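Side-chain contacts in heme-binding protein A / AI-2 binding protein A (Helicobacter pylori SS1, PDB 6OFQ), which binds short peptides such as STSA in the periplasm and probably hands them to an ABC transporter for uptake into the cell: residues A[124-129]-A[142-147]; A[42-47]-A[217-222]; A[438-443]-A[470-475]. All blocks are in the same frame, centred on the assembly; numbering follows the deposited sequence. Where two conformers were deposited one is given.

Interaction 1: A[124-129]-A[142-147]; sequences ERQMDK and KYWEGM
The indole of Trp144 carries Gln126 CB and the backbone N of Met127 over one face, both toward the rim, while Met127 SD lies at the edge of its six-membered ring. Gln126 CB sits 3.7 Å from the centroid of the five-membered ring, 26° off its normal, a CH-pi contact. Met127 SD is 5.4 Å from the centroid of the six-membered ring, a Met-aromatic contact, and Met127 CB approaches Trp144 CZ2 obliquely at 3.5 Å. With its CG anti to the backbone N (chi1 -176°), Trp144 reaches out from helix 142-147 to the end of helix 116-127. A long flat ring suits this place, because it spans two successive residues of the facing helix. Met127 and Trp144 both pack on Ile153, so the helix pair sits against strand 153-160, an outermost strand of the antiparallel sheet.

The amide of Gln126 is tilted 48° to the indole plane, and its OE1 comes within 3.3 Å of Trp144 CB. Trp144 NE1 is bonded to Ser150 OG. In the one conformer of Glu145 described here, two waters could bridge its OE2 to Gln126 O, a doubtful link.

No direct hydrogen bond joins the segments. Gln126 NE2 donates to the carbonyls of Ser122 and Phe183, which fixes the rotation of the amide, and a water between OE1 and Trp144 N accepts from that N at 3.0 Å. Glutamine thus gives its apolar stem to the indole and its polar end to other partners.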
loop_
_atom_site.group_PDB
_atom_site.type_symbol
_atom_site.label_atom_id
_atom_site.label_comp_id
_atom_site.label_asym_id
_atom_site.label_seq_id
_atom_site.Cartn_x
_atom_site.Cartn_y
_atom_site.Cartn_z
ATOM N N GLU A 124 6.756 1.355 -20.229
ATOM C CA GLU A 124 7.331 0.347 -21.090
ATOM C C GLU A 124 8.430 -0.486 -20.434
ATOM O O GLU A 124 8.555 -1.673 -20.720
ATOM C CB GLU A 124 7.827 0.834 -22.433
ATOM C CG GLU A 124 6.751 1.368 -23.352
ATOM C CD GLU A 124 7.364 1.879 -24.668
ATOM O OE1 GLU A 124 8.527 2.313 -24.717
ATOM O OE2 GLU A 124 6.526 1.930 -25.590
ATOM N N ARG A 125 9.125 0.106 -19.482
ATOM C CA ARG A 125 10.127 -0.639 -18.779
ATOM C C ARG A 125 9.540 -1.811 -18.016
ATOM O O ARG A 125 10.232 -2.805 -17.748
ATOM C CB ARG A 125 10.891 0.300 -17.870
ATOM C CG ARG A 125 10.113 0.777 -16.639
ATOM C CD ARG A 125 10.781 1.955 -15.961
ATOM N NE ARG A 125 10.039 2.405 -14.785
ATOM C CZ ARG A 125 10.449 2.399 -13.529
ATOM N NH1 ARG A 125 11.662 1.979 -13.207
ATOM N NH2 ARG A 125 9.660 2.878 -12.576
ATOM N N GLN A 126 8.290 -1.689 -17.573
ATOM C CA GLN A 126 7.597 -2.742 -16.844
ATOM C C GLN A 126 6.917 -3.700 -17.785
ATOM O O GLN A 126 6.833 -4.894 -17.479
ATOM C CB GLN A 126 6.600 -2.105 -15.863
ATOM C CG GLN A 126 7.196 -0.958 -15.059
ATOM C CD GLN A 126 6.321 -0.432 -13.922
ATOM O OE1 GLN A 126 5.876 -1.250 -13.098
ATOM N NE2 GLN A 126 6.064 0.887 -13.871
ATOM N N MET A 127 6.414 -3.185 -18.895
ATOM C CA MET A 127 5.635 -3.978 -19.863
ATOM C C MET A 127 6.524 -4.919 -20.699
ATOM O O MET A 127 6.069 -6.017 -21.028
ATOM C CB MET A 127 4.905 -3.027 -20.800
ATOM C CG MET A 127 3.853 -3.742 -21.616
ATOM S SD MET A 127 2.660 -2.572 -22.215
ATOM C CE MET A 127 3.587 -1.480 -23.211
ATOM N N ASP A 128 7.704 -4.435 -21.075
ATOM C CA ASP A 128 8.590 -5.134 -22.027
ATOM C C ASP A 128 9.869 -5.500 -21.268
ATOM O O ASP A 128 10.656 -4.621 -20.942
ATOM C CB ASP A 128 8.880 -4.150 -23.183
ATOM C CG ASP A 128 9.776 -4.735 -24.268
ATOM O OD1 ASP A 128 10.390 -5.784 -24.031
ATOM O OD2 ASP A 128 9.844 -4.076 -25.324
ATOM N N LYS A 129 10.122 -6.792 -21.129
ATOM C CA LYS A 129 11.312 -7.264 -20.426
ATOM C C LYS A 129 12.615 -6.796 -21.064
ATOM O O LYS A 129 13.607 -6.579 -20.369
ATOM C CB LYS A 129 11.250 -8.781 -20.206
ATOM C CG LYS A 129 9.931 -9.282 -19.629
ATOM C CD LYS A 129 9.778 -9.189 -18.114
ATOM C CE LYS A 129 10.548 -10.342 -17.473
ATOM N NZ LYS A 129 11.493 -10.014 -16.361
ATOM N N LYS A 142 6.809 -5.405 -9.096
ATOM C CA LYS A 142 5.873 -6.250 -8.391
ATOM C C LYS A 142 4.411 -5.954 -8.589
ATOM O O LYS A 142 3.614 -6.871 -8.867
ATOM C CB LYS A 142 6.168 -6.312 -6.859
ATOM C CG LYS A 142 7.521 -6.943 -6.494
ATOM C CD LYS A 142 7.892 -6.667 -5.026
ATOM C CE LYS A 142 9.345 -6.761 -4.581
ATOM N NZ LYS A 142 9.442 -6.697 -3.092
ATOM N N TYR A 143 3.991 -4.697 -8.460
ATOM C CA TYR A 143 2.623 -4.357 -8.740
ATOM C C TYR A 143 2.297 -4.692 -10.174
ATOM O O TYR A 143 1.179 -5.161 -10.417
ATOM C CB TYR A 143 2.343 -2.881 -8.504
ATOM C CG TYR A 143 1.782 -2.501 -7.123
ATOM C CD1 TYR A 143 0.431 -2.637 -6.900
ATOM C CD2 TYR A 143 2.541 -1.877 -6.144
ATOM C CE1 TYR A 143 -0.167 -2.242 -5.712
ATOM C CE2 TYR A 143 1.976 -1.450 -4.943
ATOM C CZ TYR A 143 0.613 -1.614 -4.780
ATOM O OH TYR A 143 0.064 -1.105 -3.619
ATOM N N TRP A 144 3.115 -4.258 -11.135
ATOM C CA TRP A 144 2.815 -4.455 -12.557
ATOM C C TRP A 144 2.546 -5.936 -12.861
ATOM O O TRP A 144 1.547 -6.281 -13.523
ATOM C CB TRP A 144 3.933 -3.886 -13.437
ATOM C CG TRP A 144 3.674 -3.969 -14.876
ATOM C CD1 TRP A 144 3.730 -5.089 -15.661
ATOM C CD2 TRP A 144 3.292 -2.884 -15.743
ATOM N NE1 TRP A 144 3.339 -4.768 -16.940
ATOM C CE2 TRP A 144 3.091 -3.419 -17.040
ATOM C CE3 TRP A 144 3.116 -1.506 -15.576
ATOM C CZ2 TRP A 144 2.660 -2.653 -18.112
ATOM C CZ3 TRP A 144 2.740 -0.729 -16.650
ATOM C CH2 TRP A 144 2.508 -1.308 -17.929
ATOM N N GLU A 145 3.457 -6.789 -12.376
ATOM C CA GLU A 145 3.316 -8.224 -12.548
ATOM C C GLU A 145 2.109 -8.806 -11.871
ATOM O O GLU A 145 1.277 -9.501 -12.462
ATOM C CB GLU A 145 4.595 -8.970 -12.149
ATOM C CG GLU A 145 5.772 -8.675 -13.064
ATOM C CD GLU A 145 5.451 -9.008 -14.509
ATOM O OE1 GLU A 145 5.019 -10.141 -14.803
ATOM O OE2 GLU A 145 5.506 -8.073 -15.337
ATOM N N GLY A 146 1.932 -8.430 -10.610
ATOM C CA GLY A 146 0.821 -8.892 -9.829
ATOM C C GLY A 146 -0.555 -8.625 -10.364
ATOM O O GLY A 146 -1.519 -9.411 -10.262
ATOM N N MET A 147 -0.683 -7.366 -10.797
ATOM C CA MET A 147 -1.935 -6.903 -11.379
ATOM C C MET A 147 -2.224 -7.421 -12.812
ATOM O O MET A 147 -3.301 -7.197 -13.373
ATOM C CB MET A 147 -2.014 -5.365 -11.335
ATOM C CG MET A 147 -2.124 -4.813 -9.919
ATOM S SD MET A 147 -2.042 -3.018 -9.817
ATOM C CE MET A 147 -3.395 -2.460 -10.840
HETATM O O HOH W 1 5.465 -2.411 -10.558
HETATM O O HOH W 2 7.584 -6.563 -15.389
HETATM O O HOH W 3 5.549 -7.857 -18.079
#

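Interaction 2: A[42-47]-A[217-222]; sequences SSMDPA and FLWNKD
Met44 lies along the indole of Trp219, the two side chains running past each other in opposite directions. The methyl group lies over the face, Met44 CE being 4.0 Å from the centroid of the six-membered ring and 22° off its normal, a CH-pi contact. Met44 CG adds a second touch, 3.7 Å from Trp219 CE3. A bend at chi2 (-71°) folds the chain back so that both carbons reach the ring. The sulfur follows obliquely, SD standing 5.1 Å from the same centroid, a Met-aromatic contact. Methionine fits here because its flexible, polarisable chain can mould itself to a broad aromatic surface.

Backbone atoms of the loop meet the far end of the indole. Ser43 N approaches Trp219 CH2 at 3.8 Å, and Ser42 C lies near the ring plane at that edge.

In the fold, Trp219 belongs to strand 214-220, an outermost strand of the mixed five-stranded sheet that also contains strand 32-37. The loop bearing Met44 leaves that second strand and leads to helix 52-61. Ile225 of the adjoining strand 224-229 touches Met44 and Trp219 alike.

No hydrogen bond joins the two segments themselves, but Trp219 NE1 donates to Asp40 OD2, just upstream of Ser42, which ties the ring to the same loop and holds its rotation. Within the loop, Ser43 OG accepts from Asp45 N at 3.1 Å, an ST turn with a nearly straight bond (167°). Asp45 OD1 then accepts from Ala47 N, also at 3.1 Å, an Asx turn in which the donor stands above the carboxylate plane. Serine and aspartate, with short acceptor-bearing side chains, are well suited to such turns.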
loop_
_atom_site.group_PDB
_atom_site.type_symbol
_atom_site.label_atom_id
_atom_site.label_comp_id
_atom_site.label_asym_id
_atom_site.label_seq_id
_atom_site.Cartn_x
_atom_site.Cartn_y
_atom_site.Cartn_z
ATOM N N SER A 42 12.297 1.073 1.264
ATOM C CA SER A 42 13.148 0.064 0.668
ATOM C C SER A 42 13.682 0.473 -0.708
ATOM O O SER A 42 14.589 -0.198 -1.224
ATOM C CB SER A 42 12.387 -1.274 0.576
ATOM O OG SER A 42 12.198 -1.845 1.870
ATOM N N SER A 43 13.187 1.559 -1.283
ATOM C CA SER A 43 13.649 1.991 -2.607
ATOM C C SER A 43 13.195 3.449 -2.753
ATOM O O SER A 43 12.211 3.884 -2.082
ATOM C CB SER A 43 13.068 1.118 -3.724
ATOM O OG SER A 43 13.667 1.459 -4.997
ATOM N N MET A 44 13.791 4.136 -3.725
ATOM C CA MET A 44 13.300 5.393 -4.243
ATOM C C MET A 44 12.664 5.262 -5.653
ATOM O O MET A 44 12.279 6.276 -6.206
ATOM C CB MET A 44 14.410 6.452 -4.256
ATOM C CG MET A 44 14.789 6.815 -2.830
ATOM S SD MET A 44 13.523 7.765 -1.966
ATOM C CE MET A 44 14.036 7.449 -0.281
ATOM N N ASP A 45 12.559 4.055 -6.155
ATOM C CA ASP A 45 11.780 3.777 -7.388
ATOM C C ASP A 45 10.512 3.031 -6.949
ATOM O O ASP A 45 10.573 1.857 -6.602
ATOM C CB ASP A 45 12.593 2.940 -8.391
ATOM C CG ASP A 45 11.848 2.618 -9.659
ATOM O OD1 ASP A 45 10.619 2.848 -9.770
ATOM O OD2 ASP A 45 12.492 2.202 -10.654
ATOM N N PRO A 46 9.366 3.711 -6.969
ATOM C CA PRO A 46 8.146 3.109 -6.414
ATOM C C PRO A 46 7.624 1.923 -7.177
ATOM O O PRO A 46 6.829 1.154 -6.621
ATOM C CB PRO A 46 7.139 4.240 -6.414
ATOM C CG PRO A 46 7.609 5.044 -7.536
ATOM C CD PRO A 46 9.093 5.042 -7.520
ATOM N N ALA A 47 8.046 1.742 -8.443
ATOM C CA ALA A 47 7.691 0.561 -9.182
ATOM C C ALA A 47 8.356 -0.701 -8.697
ATOM O O ALA A 47 7.852 -1.768 -8.984
ATOM C CB ALA A 47 7.870 0.695 -10.684
ATOM N N PHE A 217 16.702 15.123 -1.008
ATOM C CA PHE A 217 18.024 15.637 -0.573
ATOM C C PHE A 217 18.934 14.559 -0.066
ATOM O O PHE A 217 20.121 14.533 -0.440
ATOM C CB PHE A 217 17.883 16.801 0.388
ATOM C CG PHE A 217 19.185 17.386 0.836
ATOM C CD1 PHE A 217 19.920 18.146 -0.054
ATOM C CD2 PHE A 217 19.648 17.131 2.096
ATOM C CE1 PHE A 217 21.146 18.656 0.329
ATOM C CE2 PHE A 217 20.882 17.633 2.476
ATOM C CZ PHE A 217 21.579 18.432 1.606
ATOM N N LEU A 218 18.493 13.698 0.827
ATOM C CA LEU A 218 19.334 12.691 1.423
ATOM C C LEU A 218 18.534 11.486 1.865
ATOM O O LEU A 218 17.366 11.652 2.260
ATOM C CB LEU A 218 19.963 13.381 2.653
ATOM C CG LEU A 218 20.745 12.675 3.717
ATOM C CD1 LEU A 218 21.396 13.813 4.475
ATOM C CD2 LEU A 218 19.781 12.011 4.679
ATOM N N TRP A 219 19.164 10.326 1.834
ATOM C CA TRP A 219 18.611 9.113 2.412
ATOM C C TRP A 219 19.694 8.410 3.222
ATOM O O TRP A 219 20.644 7.868 2.649
ATOM C CB TRP A 219 18.077 8.213 1.310
ATOM C CG TRP A 219 17.494 6.865 1.732
ATOM C CD1 TRP A 219 17.047 6.508 3.012
ATOM C CD2 TRP A 219 17.195 5.778 0.888
ATOM N NE1 TRP A 219 16.544 5.243 2.975
ATOM C CE2 TRP A 219 16.590 4.785 1.671
ATOM C CE3 TRP A 219 17.348 5.565 -0.502
ATOM C CZ2 TRP A 219 16.110 3.599 1.107
ATOM C CZ3 TRP A 219 16.897 4.366 -1.032
ATOM C CH2 TRP A 219 16.354 3.385 -0.240
ATOM N N ASN A 220 19.596 8.425 4.543
ATOM C CA ASN A 220 20.463 7.612 5.387
ATOM C C ASN A 220 19.623 6.439 5.828
ATOM O O ASN A 220 18.619 6.575 6.555
ATOM C CB ASN A 220 20.955 8.373 6.613
ATOM C CG ASN A 220 21.893 9.539 6.299
ATOM O OD1 ASN A 220 22.452 9.602 5.220
ATOM N ND2 ASN A 220 22.043 10.459 7.235
ATOM N N LYS A 221 20.044 5.264 5.401
ATOM C CA LYS A 221 19.316 4.034 5.596
ATOM C C LYS A 221 18.976 3.828 7.067
ATOM O O LYS A 221 19.829 4.048 7.935
ATOM C CB LYS A 221 20.174 2.881 5.061
ATOM C CG LYS A 221 19.463 1.571 4.789
ATOM C CD LYS A 221 20.492 0.453 4.702
ATOM C CE LYS A 221 19.889 -0.866 5.165
ATOM N NZ LYS A 221 20.369 -1.955 4.280
ATOM N N ASP A 222 17.721 3.473 7.346
ATOM C CA ASP A 222 17.235 3.153 8.686
ATOM C C ASP A 222 17.327 4.322 9.652
ATOM O O ASP A 222 17.202 4.153 10.874
ATOM C CB ASP A 222 17.900 1.854 9.237
ATOM C CG ASP A 222 17.674 0.679 8.333
ATOM O OD1 ASP A 222 16.581 0.620 7.754
ATOM O OD2 ASP A 222 18.580 -0.171 8.138
#

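Interaction 3: A[438-443]-A[470-475]; sequences FLYTLW and KAKRVS
The ammonium group of Lys472 is gripped by several groups: NZ forms salt bridges with Glu172 OE2 and Asp436 OD2, and it also lies over the face of the Tyr440 ring. NZ stands 4.0 Å from the ring centroid and 25° off the normal, a cation-pi contact. The carbon before it is still more nearly central, Lys472 CE lying 3.5 Å from the centroid and only 4° off the normal, so a CH-pi contact supports the electrostatic one.

The extended stem of the lysine brings CE over the ring, and the bend at chi4 (-67°) turns NZ, which stays over the face; the two side chains cross at about a right angle. Lysine suits the place because it combines a long apolar stem with a terminal charge. Tyrosine offers an electron-rich face, turned toward the neighbouring helix with CG anti to its backbone N. Both residues are buried, and the two carboxylates would be expected to favour the protonated lysine.

Tyr440 also packs on Leu468 and Ile469, four and three residues before Lys472. Between helices 436-443 and 462-473 the motif is thus a lysine-tyrosine cation-pi pair, whose ammonium also bridges to Asp436 at the start of the first helix.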
loop_
_atom_site.group_PDB
_atom_site.type_symbol
_atom_site.label_atom_id
_atom_site.label_comp_id
_atom_site.label_asym_id
_atom_site.label_seq_id
_atom_site.Cartn_x
_atom_site.Cartn_y
_atom_site.Cartn_z
ATOM N N PHE A 438 -8.107 -4.736 -3.653
ATOM C CA PHE A 438 -7.896 -5.758 -2.634
ATOM C C PHE A 438 -8.102 -7.124 -3.266
ATOM O O PHE A 438 -7.215 -8.022 -3.194
ATOM C CB PHE A 438 -8.794 -5.625 -1.380
ATOM C CG PHE A 438 -8.519 -4.400 -0.516
ATOM C CD1 PHE A 438 -8.811 -3.088 -0.941
ATOM C CD2 PHE A 438 -8.106 -4.589 0.802
ATOM C CE1 PHE A 438 -8.609 -2.027 -0.049
ATOM C CE2 PHE A 438 -7.893 -3.502 1.651
ATOM C CZ PHE A 438 -8.177 -2.229 1.234
ATOM N N LEU A 439 -9.301 -7.382 -3.764
ATOM C CA LEU A 439 -9.647 -8.708 -4.201
ATOM C C LEU A 439 -8.764 -9.194 -5.350
ATOM O O LEU A 439 -8.297 -10.339 -5.311
ATOM C CB LEU A 439 -11.100 -8.790 -4.612
ATOM C CG LEU A 439 -12.108 -8.398 -3.516
ATOM C CD1 LEU A 439 -13.508 -8.378 -4.129
ATOM C CD2 LEU A 439 -12.022 -9.373 -2.350
ATOM N N TYR A 440 -8.503 -8.401 -6.367
ATOM C CA TYR A 440 -7.717 -8.895 -7.489
ATOM C C TYR A 440 -6.237 -8.808 -7.208
ATOM O O TYR A 440 -5.455 -9.768 -7.416
ATOM C CB TYR A 440 -8.077 -8.175 -8.795
ATOM C CG TYR A 440 -7.617 -8.954 -10.020
ATOM C CD1 TYR A 440 -8.386 -10.024 -10.429
ATOM C CD2 TYR A 440 -6.448 -8.675 -10.686
ATOM C CE1 TYR A 440 -8.011 -10.808 -11.506
ATOM C CE2 TYR A 440 -6.079 -9.459 -11.807
ATOM C CZ TYR A 440 -6.897 -10.502 -12.145
ATOM O OH TYR A 440 -6.651 -11.364 -13.258
ATOM N N THR A 441 -5.803 -7.695 -6.649
ATOM C CA THR A 441 -4.380 -7.509 -6.451
ATOM C C THR A 441 -3.810 -8.473 -5.426
ATOM O O THR A 441 -2.626 -8.806 -5.511
ATOM C CB THR A 441 -4.173 -6.058 -6.010
ATOM O OG1 THR A 441 -4.735 -5.216 -7.018
ATOM C CG2 THR A 441 -2.684 -5.645 -5.876
ATOM N N LEU A 442 -4.607 -8.861 -4.421
ATOM C CA LEU A 442 -4.115 -9.689 -3.303
ATOM C C LEU A 442 -4.588 -11.112 -3.303
ATOM O O LEU A 442 -4.016 -11.961 -2.618
ATOM C CB LEU A 442 -4.434 -9.090 -1.918
ATOM C CG LEU A 442 -4.089 -7.610 -1.811
ATOM C CD1 LEU A 442 -4.621 -7.077 -0.480
ATOM C CD2 LEU A 442 -2.610 -7.302 -1.949
ATOM N N TRP A 443 -5.674 -11.415 -3.995
ATOM C CA TRP A 443 -6.351 -12.699 -3.850
ATOM C C TRP A 443 -6.644 -13.495 -5.120
ATOM O O TRP A 443 -7.280 -14.547 -5.093
ATOM C CB TRP A 443 -7.655 -12.552 -3.027
ATOM C CG TRP A 443 -7.452 -11.949 -1.622
ATOM C CD1 TRP A 443 -7.605 -10.651 -1.245
ATOM C CD2 TRP A 443 -6.972 -12.661 -0.473
ATOM N NE1 TRP A 443 -7.250 -10.490 0.077
ATOM C CE2 TRP A 443 -6.837 -11.722 0.563
ATOM C CE3 TRP A 443 -6.644 -13.998 -0.236
ATOM C CZ2 TRP A 443 -6.427 -12.106 1.826
ATOM C CZ3 TRP A 443 -6.228 -14.348 1.049
ATOM C CH2 TRP A 443 -6.127 -13.411 2.044
ATOM N N LYS A 470 -14.868 -10.707 -14.498
ATOM C CA LYS A 470 -16.116 -10.116 -14.946
ATOM C C LYS A 470 -16.353 -8.738 -14.419
ATOM O O LYS A 470 -16.839 -7.845 -15.122
ATOM C CB LYS A 470 -17.290 -10.979 -14.550
ATOM C CG LYS A 470 -17.370 -12.249 -15.333
ATOM C CD LYS A 470 -18.647 -12.999 -14.957
ATOM C CE LYS A 470 -18.676 -14.407 -15.511
ATOM N NZ LYS A 470 -19.139 -14.308 -16.907
ATOM N N ALA A 471 -16.040 -8.533 -13.146
ATOM C CA ALA A 471 -16.251 -7.236 -12.522
ATOM C C ALA A 471 -15.322 -6.139 -13.014
ATOM O O ALA A 471 -15.677 -4.968 -12.921
ATOM C CB ALA A 471 -16.131 -7.292 -11.020
ATOM N N LYS A 472 -14.253 -6.484 -13.707
ATOM C CA LYS A 472 -13.476 -5.467 -14.395
ATOM C C LYS A 472 -14.101 -5.021 -15.705
ATOM O O LYS A 472 -13.881 -3.895 -16.197
ATOM C CB LYS A 472 -12.128 -6.062 -14.773
ATOM C CG LYS A 472 -11.245 -6.408 -13.608
ATOM C CD LYS A 472 -10.061 -7.201 -14.107
ATOM C CE LYS A 472 -8.984 -7.488 -13.062
ATOM N NZ LYS A 472 -8.274 -6.244 -12.627
ATOM N N ARG A 473 -14.905 -5.902 -16.306
ATOM C CA ARG A 473 -15.303 -5.722 -17.720
ATOM C C ARG A 473 -16.593 -4.973 -17.896
ATOM O O ARG A 473 -16.977 -4.635 -19.015
ATOM C CB ARG A 473 -15.416 -7.078 -18.431
ATOM C CG ARG A 473 -14.131 -7.855 -18.523
ATOM C CD ARG A 473 -13.138 -7.472 -19.584
ATOM N NE ARG A 473 -11.920 -8.260 -19.377
ATOM C CZ ARG A 473 -10.894 -7.885 -18.598
ATOM N NH1 ARG A 473 -10.784 -6.676 -18.003
ATOM N NH2 ARG A 473 -9.906 -8.744 -18.432
ATOM N N VAL A 474 -17.269 -4.669 -16.801
ATOM C CA VAL A 474 -18.394 -3.743 -16.795
ATOM C C VAL A 474 -18.092 -2.567 -15.883
ATOM O O VAL A 474 -17.357 -2.716 -14.898
ATOM C CB VAL A 474 -19.699 -4.416 -16.324
ATOM C CG1 VAL A 474 -20.118 -5.419 -17.389
ATOM C CG2 VAL A 474 -19.572 -5.122 -14.985
ATOM N N SER A 475 -18.565 -1.382 -16.196
ATOM C CA SER A 475 -18.213 -0.168 -15.452
ATOM C C SER A 475 -19.309 0.247 -14.460
ATOM O O SER A 475 -19.029 0.937 -13.463
ATOM C CB SER A 475 -17.844 0.961 -16.442
ATOM O OG SER A 475 -18.989 1.222 -17.248
#

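From the N terminus, the loop 42-47 comes first, after strand 32-37, and its partner 217-222 closes a long excursion of 169 intervening residues. Interaction 1 falls wholly within that excursion and closes a short loop of its own, bringing helix 142-147 back to the end of helix 116-127. The two meet directly: Arg125 NH1 forms a salt bridge of 2.7 Å with Asp45 OD2, linking helix 116-127 to the loop beside the mixed sheet. Interaction 3 follows in series, closing 26 residues between two later helices. It touches interaction 1 through Met147 and Thr441, but stays about 12 Å from interaction 2 at the nearest atoms.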